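Local structure of putative protease (Parabacteroides distasonis ATCC 8503, 3KD4) at residues A3-W15 with Y25-A38. The protein is of uncertain function, a putative exported protease containing DUF3857 and DUF3858 family regions. Residues are numbered along the deposited sequence; the frame is centred on the assembly and turned at random.
Sequences ASEAEYGKVSKAW and YRSSMELTLFTHTA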
ATOM      1  N   ALA A   3       9.246   7.233 -19.383  1.00 47.67           N
ATOM      2  CA  ALA A   3       9.249   6.142 -20.382  1.00 46.61           C
ATOM      3  C   ALA A   3      10.390   6.259 -21.412  1.00 44.66           C
ATOM      4  O   ALA A   3      11.360   5.514 -21.354  1.00 46.07           O
ATOM      5  CB  ALA A   3       7.892   6.049 -21.068  1.00 46.80           C
ATOM      6  N   SER A   4      10.316   7.198 -22.349  1.00 42.62           N
ATOM      7  CA  SER A   4      11.435   7.387 -23.309  1.00 39.32           C
ATOM      8  C   SER A   4      12.453   8.375 -22.722  1.00 35.47           C
ATOM      9  O   SER A   4      13.303   8.893 -23.431  1.00 36.49           O
ATOM     10  CB  SER A   4      10.916   7.818 -24.700  1.00 40.30           C
ATOM     11  OG  SER A   4      11.070   9.216 -24.961  1.00 40.69           O
ATOM     12  N   GLU A   5      12.359   8.634 -21.424  1.00 30.34           N
ATOM     13  CA  GLU A   5      13.343   9.440 -20.718  1.00 27.90           C
ATOM     14  C   GLU A   5      14.569   8.610 -20.261  1.00 23.93           C
ATOM     15  O   GLU A   5      15.662   9.149 -20.070  1.00 20.07           O
ATOM     16  CB  GLU A   5      12.701  10.004 -19.473  1.00 27.93           C
ATOM     17  CG  GLU A   5      11.540  10.958 -19.744  1.00 32.93           C
ATOM     18  CD  GLU A   5      11.979  12.377 -19.984  1.00 33.91           C
ATOM     19  OE1 GLU A   5      12.772  12.903 -19.192  1.00 37.75           O
ATOM     20  OE2 GLU A   5      11.510  12.980 -20.950  1.00 37.09           O
ATOM     21  N   ALA A   6      14.323   7.319 -20.027  1.00 20.43           N
ATOM     22  CA  ALA A   6      15.339   6.393 -19.522  1.00 19.57           C
ATOM     23  C   ALA A   6      14.933   5.000 -19.888  1.00 18.41           C
ATOM     24  O   ALA A   6      13.741   4.752 -20.114  1.00 17.04           O
ATOM     25  CB  ALA A   6      15.495   6.530 -17.990  1.00 18.24           C
ATOM     26  N   GLU A   7      15.917   4.096 -19.933  1.00 17.75           N
ATOM     27  CA  GLU A   7      15.683   2.693 -20.173  1.00 18.40           C
ATOM     28  C   GLU A   7      16.701   1.858 -19.417  1.00 17.39           C
ATOM     29  O   GLU A   7      17.905   2.169 -19.438  1.00 17.33           O
ATOM     30  CB  GLU A   7      15.841   2.412 -21.660  1.00 19.84           C
ATOM     31  CG  GLU A   7      15.616   0.974 -22.083  1.00 25.70           C
ATOM     32  CD  GLU A   7      16.074   0.755 -23.508  1.00 35.30           C
ATOM     33  OE1 GLU A   7      16.604  -0.352 -23.829  1.00 44.26           O
ATOM     34  OE2 GLU A   7      15.959   1.726 -24.294  1.00 39.03           O
ATOM     35  N   TYR A   8      16.242   0.801 -18.774  1.00 16.87           N
ATOM     36  CA  TYR A   8      17.153  -0.190 -18.201  1.00 17.82           C
ATOM     37  C   TYR A   8      17.499  -1.175 -19.294  1.00 18.05           C
ATOM     38  O   TYR A   8      16.670  -2.004 -19.680  1.00 18.94           O
ATOM     39  CB  TYR A   8      16.513  -0.962 -17.059  1.00 17.69           C
ATOM     40  CG  TYR A   8      16.300  -0.159 -15.793  1.00 18.39           C
ATOM     41  CD1 TYR A   8      17.300  -0.081 -14.836  1.00 20.21           C
ATOM     42  CD2 TYR A   8      15.098   0.474 -15.545  1.00 18.55           C
ATOM     43  CE1 TYR A   8      17.116   0.622 -13.683  1.00 21.13           C
ATOM     44  CE2 TYR A   8      14.890   1.179 -14.370  1.00 17.72           C
ATOM     45  CZ  TYR A   8      15.915   1.242 -13.450  1.00 20.54           C
ATOM     46  OH  TYR A   8      15.781   1.945 -12.297  1.00 24.10           O
ATOM     47  N   GLY A   9      18.726  -1.101 -19.785  1.00 18.35           N
ATOM     48  CA  GLY A   9      19.200  -2.039 -20.795  1.00 19.20           C
ATOM     49  C   GLY A   9      19.261  -3.440 -20.206  1.00 20.74           C
ATOM     50  O   GLY A   9      18.839  -4.419 -20.830  1.00 21.33           O
ATOM     51  N   LYS A  10      19.746  -3.535 -18.975  1.00 22.18           N
ATOM     52  CA  LYS A  10      19.813  -4.823 -18.294  1.00 23.62           C
ATOM     53  C   LYS A  10      19.532  -4.693 -16.819  1.00 23.34           C
ATOM     54  O   LYS A  10      19.957  -3.709 -16.166  1.00 24.66           O
ATOM     55  CB  LYS A  10      21.192  -5.417 -18.438  1.00 24.97           C
ATOM     56  CG  LYS A  10      21.503  -5.841 -19.857  1.00 28.75           C
ATOM     57  CD  LYS A  10      22.741  -6.736 -19.885  1.00 34.44           C
ATOM     58  CE  LYS A  10      23.297  -6.909 -21.329  1.00 37.38           C
ATOM     59  NZ  LYS A  10      22.205  -7.028 -22.348  1.00 40.26           N
ATOM     60  N   VAL A  11      18.801  -5.675 -16.308  1.00 21.48           N
ATOM     61  CA  VAL A  11      18.645  -5.913 -14.893  1.00 20.48           C
ATOM     62  C   VAL A  11      18.965  -7.409 -14.645  1.00 20.16           C
ATOM     63  O   VAL A  11      18.521  -8.318 -15.414  1.00 19.18           O
ATOM     64  CB  VAL A  11      17.214  -5.547 -14.443  1.00 21.25           C
ATOM     65  CG1 VAL A  11      16.950  -5.931 -13.000  1.00 19.12           C
ATOM     66  CG2 VAL A  11      16.950  -4.030 -14.666  1.00 21.62           C
ATOM     67  N   SER A  12      19.737  -7.676 -13.601  1.00 18.60           N
ATOM     68  CA  SER A  12      19.961  -9.063 -13.179  1.00 18.77           C
ATOM     69  C   SER A  12      19.882  -9.120 -11.673  1.00 18.64           C
ATOM     70  O   SER A  12      20.529  -8.320 -10.992  1.00 19.15           O
ATOM     71  CB  SER A  12      21.303  -9.567 -13.706  1.00 19.90           C
ATOM     72  OG  SER A  12      21.417 -10.961 -13.528  1.00 24.90           O
ATOM     73  N   LYS A  13      19.025 -10.001 -11.144  1.00 17.04           N
ATOM     74  CA  LYS A  13      18.912 -10.177  -9.692  1.00 17.59           C
ATOM     75  C   LYS A  13      19.076 -11.648  -9.392  1.00 16.67           C
ATOM     76  O   LYS A  13      18.498 -12.501 -10.102  1.00 18.00           O
ATOM     77  CB  LYS A  13      17.576  -9.670  -9.163  1.00 16.55           C
ATOM     78  CG  LYS A  13      17.434  -8.169  -9.332  1.00 19.22           C
ATOM     79  CD  LYS A  13      16.099  -7.622  -8.912  1.00 21.48           C
ATOM     80  CE  LYS A  13      16.146  -6.062  -8.928  1.00 22.24           C
ATOM     81  NZ  LYS A  13      14.855  -5.482  -8.527  1.00 22.91           N
ATOM     82  N   ALA A  14      19.877 -11.960  -8.375  1.00 15.68           N
ATOM     83  CA  ALA A  14      20.162 -13.343  -8.036  1.00 15.07           C
ATOM     84  C   ALA A  14      20.074 -13.506  -6.532  1.00 15.29           C
ATOM     85  O   ALA A  14      20.717 -12.741  -5.793  1.00 14.27           O
ATOM     86  CB  ALA A  14      21.555 -13.747  -8.559  1.00 14.72           C
ATOM     87  N   TRP A  15      19.290 -14.492  -6.074  1.00 14.43           N
ATOM     88  CA  TRP A  15      19.194 -14.789  -4.661  1.00 14.55           C
ATOM     89  C   TRP A  15      19.797 -16.173  -4.447  1.00 14.59           C
ATOM     90  O   TRP A  15      19.584 -17.086  -5.259  1.00 15.87           O
ATOM     91  CB  TRP A  15      17.738 -14.805  -4.158  1.00 14.63           C
ATOM     92  CG  TRP A  15      17.024 -13.521  -4.142  1.00 14.37           C
ATOM     93  CD1 TRP A  15      16.799 -12.714  -3.081  1.00 16.29           C
ATOM     94  CD2 TRP A  15      16.391 -12.905  -5.262  1.00 14.52           C
ATOM     95  NE1 TRP A  15      16.056 -11.607  -3.471  1.00 15.47           N
ATOM     96  CE2 TRP A  15      15.773 -11.728  -4.806  1.00 14.32           C
ATOM     97  CE3 TRP A  15      16.232 -13.277  -6.598  1.00 13.93           C
ATOM     98  CZ2 TRP A  15      15.050 -10.895  -5.643  1.00 15.12           C
ATOM     99  CZ3 TRP A  15      15.545 -12.412  -7.453  1.00 16.67           C
ATOM    100  CH2 TRP A  15      14.974 -11.233  -6.964  1.00 16.42           C
ATOM    101  N   TYR A  25      22.003 -11.662  -1.776  1.00 15.18           N
ATOM    102  CA  TYR A  25      21.223 -11.021  -2.826  1.00 15.21           C
ATOM    103  C   TYR A  25      22.170 -10.151  -3.680  1.00 15.66           C
ATOM    104  O   TYR A  25      22.899  -9.310  -3.156  1.00 15.83           O
ATOM    105  CB  TYR A  25      20.099 -10.165  -2.218  1.00 15.90           C
ATOM    106  CG  TYR A  25      19.424  -9.237  -3.226  1.00 16.05           C
ATOM    107  CD1 TYR A  25      18.658  -9.752  -4.255  1.00 17.02           C
ATOM    108  CD2 TYR A  25      19.561  -7.835  -3.152  1.00 18.02           C
ATOM    109  CE1 TYR A  25      18.028  -8.922  -5.177  1.00 17.78           C
ATOM    110  CE2 TYR A  25      18.916  -6.982  -4.093  1.00 16.70           C
ATOM    111  CZ  TYR A  25      18.165  -7.542  -5.094  1.00 16.86           C
ATOM    112  OH  TYR A  25      17.512  -6.775  -6.031  1.00 21.15           O
ATOM    113  N   ARG A  26      22.215 -10.395  -4.969  1.00 15.13           N
ATOM    114  CA  ARG A  26      23.093  -9.653  -5.867  1.00 16.05           C
ATOM    115  C   ARG A  26      22.253  -8.987  -6.941  1.00 15.67           C
ATOM    116  O   ARG A  26      21.402  -9.636  -7.572  1.00 14.57           O
ATOM    117  CB  ARG A  26      24.154 -10.534  -6.501  1.00 16.42           C
ATOM    118  CG  ARG A  26      25.143  -9.753  -7.396  1.00 17.46           C
ATOM    119  CD  ARG A  26      26.390 -10.557  -7.713  1.00 19.54           C
ATOM    120  NE  ARG A  26      27.334  -9.732  -8.519  1.00 19.93           N
ATOM    121  CZ  ARG A  26      28.555 -10.128  -8.842  1.00 22.58           C
ATOM    122  NH1 ARG A  26      29.008 -11.303  -8.414  1.00 21.27           N
ATOM    123  NH2 ARG A  26      29.333  -9.347  -9.556  1.00 22.32           N
ATOM    124  N   SER A  27      22.452  -7.683  -7.094  1.00 14.54           N
ATOM    125  CA  SER A  27      21.641  -6.876  -8.010  1.00 15.11           C
ATOM    126  C   SER A  27      22.549  -6.124  -8.929  1.00 15.52           C
ATOM    127  O   SER A  27      23.409  -5.401  -8.434  1.00 14.88           O
ATOM    128  CB  SER A  27      20.784  -5.846  -7.240  1.00 15.54           C
ATOM    129  OG  SER A  27      20.226  -4.877  -8.123  1.00 16.43           O
ATOM    130  N   SER A  28      22.408  -6.326 -10.248  1.00 15.65           N
ATOM    131  CA  SER A  28      23.131  -5.458 -11.205  1.00 17.59           C
ATOM    132  C   SER A  28      22.183  -4.837 -12.166  1.00 16.30           C
ATOM    133  O   SER A  28      21.105  -5.401 -12.493  1.00 17.81           O
ATOM    134  CB  SER A  28      24.255  -6.148 -12.000  1.00 17.67           C
ATOM    135  OG  SER A  28      23.697  -7.159 -12.755  1.00 24.06           O
HETATM  136  N   MSE A  29      22.571  -3.664 -12.620  1.00 15.23           N
HETATM  137  CA  MSE A  29      21.750  -2.921 -13.542  0.60 14.88           C
HETATM  138  C   MSE A  29      22.587  -2.054 -14.473  1.00 14.91           C
HETATM  139  O   MSE A  29      23.727  -1.724 -14.169  1.00 14.76           O
HETATM  140  CB  MSE A  29      20.671  -2.100 -12.819  0.60 14.62           C
HETATM  141  CG  MSE A  29      21.143  -1.011 -11.883  0.60 15.21           C
HETATM  142 SE   MSE A  29      21.737   0.568 -12.861  0.45 13.61          SE
HETATM  143  CE  MSE A  29      21.396   1.950 -11.502  0.60 11.74           C
ATOM    144  N   GLU A  30      21.985  -1.770 -15.617  1.00 14.97           N
ATOM    145  CA  GLU A  30      22.443  -0.827 -16.601  1.00 15.53           C
ATOM    146  C   GLU A  30      21.233   0.064 -16.879  1.00 15.54           C
ATOM    147  O   GLU A  30      20.146  -0.430 -17.295  1.00 16.42           O
ATOM    148  CB  GLU A  30      22.891  -1.547 -17.853  1.00 14.68           C
ATOM    149  CG  GLU A  30      24.022  -2.478 -17.576  1.00 17.67           C
ATOM    150  CD  GLU A  30      24.504  -3.227 -18.819  1.00 22.51           C
ATOM    151  OE1 GLU A  30      24.107  -2.885 -19.963  1.00 21.56           O
ATOM    152  OE2 GLU A  30      25.278  -4.169 -18.617  1.00 24.08           O
ATOM    153  N   LEU A  31      21.424   1.364 -16.683  1.00 14.58           N
ATOM    154  CA  LEU A  31      20.353   2.336 -16.835  1.00 14.07           C
ATOM    155  C   LEU A  31      20.831   3.499 -17.667  1.00 14.09           C
ATOM    156  O   LEU A  31      21.721   4.254 -17.254  1.00 14.23           O
ATOM    157  CB  LEU A  31      19.886   2.818 -15.450  1.00 14.98           C
ATOM    158  CG  LEU A  31      18.882   3.989 -15.360  1.00 15.92           C
ATOM    159  CD1 LEU A  31      17.571   3.679 -16.064  1.00 13.09           C
ATOM    160  CD2 LEU A  31      18.639   4.322 -13.898  1.00 14.30           C
ATOM    161  N   THR A  32      20.236   3.666 -18.840  1.00 13.43           N
ATOM    162  CA  THR A  32      20.551   4.797 -19.688  1.00 13.91           C
ATOM    163  C   THR A  32      19.559   5.948 -19.484  1.00 15.07           C
ATOM    164  O   THR A  32      18.357   5.724 -19.467  1.00 15.94           O
ATOM    165  CB  THR A  32      20.552   4.367 -21.166  1.00 13.46           C
ATOM    166  OG1 THR A  32      21.432   3.242 -21.330  1.00 12.27           O
ATOM    167  CG2 THR A  32      20.994   5.527 -22.056  1.00 12.75           C
ATOM    168  N   LEU A  33      20.093   7.155 -19.300  1.00 15.93           N
ATOM    169  CA  LEU A  33      19.327   8.381 -19.088  1.00 16.65           C
ATOM    170  C   LEU A  33      19.426   9.246 -20.330  1.00 16.93           C
ATOM    171  O   LEU A  33      20.510   9.553 -20.779  1.00 17.19           O
ATOM    172  CB  LEU A  33      19.866   9.109 -17.874  1.00 17.37           C
ATOM    173  CG  LEU A  33      19.856   8.316 -16.543  1.00 18.16           C
ATOM    174  CD1 LEU A  33      20.140   9.252 -15.369  1.00 18.46           C
ATOM    175  CD2 LEU A  33      18.541   7.576 -16.292  1.00 15.38           C
ATOM    176  N   PHE A  34      18.302   9.623 -20.920  1.00 17.46           N
ATOM    177  CA  PHE A  34      18.339  10.323 -22.200  1.00 18.31           C
ATOM    178  C   PHE A  34      18.093  11.819 -22.098  1.00 18.57           C
ATOM    179  O   PHE A  34      18.330  12.513 -23.057  1.00 19.39           O
ATOM    180  CB  PHE A  34      17.306   9.758 -23.156  1.00 19.03           C
ATOM    181  CG  PHE A  34      17.518   8.331 -23.496  1.00 21.03           C
ATOM    182  CD1 PHE A  34      18.562   7.957 -24.318  1.00 21.96           C
ATOM    183  CD2 PHE A  34      16.660   7.358 -23.013  1.00 21.22           C
ATOM    184  CE1 PHE A  34      18.761   6.617 -24.619  1.00 22.02           C
ATOM    185  CE2 PHE A  34      16.842   6.023 -23.341  1.00 20.37           C
ATOM    186  CZ  PHE A  34      17.894   5.661 -24.126  1.00 19.07           C
ATOM    187  N   THR A  35      17.607  12.303 -20.961  1.00 18.41           N
ATOM    188  CA  THR A  35      17.271  13.709 -20.796  1.00 19.10           C
ATOM    189  C   THR A  35      17.880  14.265 -19.497  1.00 19.66           C
ATOM    190  O   THR A  35      18.151  13.518 -18.535  1.00 19.52           O
ATOM    191  CB  THR A  35      15.739  13.909 -20.659  1.00 19.78           C
ATOM    192  OG1 THR A  35      15.319  13.322 -19.420  1.00 19.72           O
ATOM    193  CG2 THR A  35      14.930  13.253 -21.827  1.00 17.22           C
ATOM    194  N   HIS A  36      18.021  15.575 -19.436  1.00 18.93           N
ATOM    195  CA  HIS A  36      18.284  16.227 -18.151  1.00 20.66           C
ATOM    196  C   HIS A  36      17.233  16.001 -17.093  1.00 20.84           C
ATOM    197  O   HIS A  36      17.580  15.935 -15.926  1.00 22.39           O
ATOM    198  CB  HIS A  36      18.528  17.719 -18.339  1.00 21.02           C
ATOM    199  CG  HIS A  36      19.740  17.976 -19.160  1.00 21.31           C
ATOM    200  ND1 HIS A  36      19.730  18.771 -20.278  1.00 20.41           N
ATOM    201  CD2 HIS A  36      20.976  17.424 -19.093  1.00 21.58           C
ATOM    202  CE1 HIS A  36      20.936  18.768 -20.823  1.00 20.25           C
ATOM    203  NE2 HIS A  36      21.703  17.941 -20.131  1.00 18.37           N
ATOM    204  N   THR A  37      15.973  15.871 -17.493  1.00 21.43           N
ATOM    205  CA  THR A  37      14.849  15.563 -16.570  1.00 22.46           C
ATOM    206  C   THR A  37      15.161  14.251 -15.840  1.00 21.90           C
ATOM    207  O   THR A  37      15.049  14.174 -14.607  1.00 22.26           O
ATOM    208  CB  THR A  37      13.466  15.446 -17.337  1.00 22.35           C
ATOM    209  OG1 THR A  37      13.218  16.662 -18.041  1.00 24.82           O
ATOM    210  CG2 THR A  37      12.263  15.160 -16.414  1.00 22.10           C
ATOM    211  N   ALA A  38      15.547  13.240 -16.612  1.00 21.06           N
ATOM    212  CA  ALA A  38      15.965  11.951 -16.047  1.00 20.54           C
ATOM    213  C   ALA A  38      17.208  12.122 -15.126  1.00 19.99           C
ATOM    214  O   ALA A  38      17.177  11.712 -13.969  1.00 19.66           O
ATOM    215  CB  ALA A  38      16.219  10.943 -17.162  1.00 19.90           C
TER
HETATM  216  O   HOH W   1      20.958   0.760 -20.374  1.00 21.82           O
HETATM  217  O   HOH W   2      22.712 -10.600 -10.314  1.00 34.26           O
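Leu31 sets its CD1 methyl squarely over the Tyr8 ring, 3.8 Å from the centroid and only 4° off the ring normal, a clean CH-pi contact. Ala6 extends this apolar face, its CB 3.6 Å from Leu33 CD2. A serine in place of Tyr8 would probably leave Leu31 CD1 without its aromatic face and open a gap beside it. Further along, a chi1 of 168° sends the Tyr25 ring beside Trp15, its CD1 3.3 Å from Trp15 NE1; the two rings are oblique, planes at 39°. The extended Lys13 chain passes the Tyr25 hydroxyl, CE to OH 3.3 Å, and ends in a salt bridge with Glu132. Beneath runs the antiparallel ladder of hairpin 6-17/23-33, inside a mixed sheet between strands 140-150 and 111-120; two nearly straight N-H...O bonds join its Ser12-Ser28 pair. A classic beta bulge interrupts it where Gly9 and Lys10 both face Glu30: Glu30 N donates to Lys10 O, while Gly9 N reaches Glu30 O only weakly and also donates to a water held by Thr32 OG1, itself hydrogen-bonded to Thr111 OG1. At the far end Thr35 OG1 donates to Glu5 OE1 (2.6 Å) from above the carboxylate plane and accepts from Ala38 N (2.8 Å). One hydroxyl thus ties Glu5 to the start of one-turn helix 36-39, whose positive end may modestly favour a negative charge on Glu5.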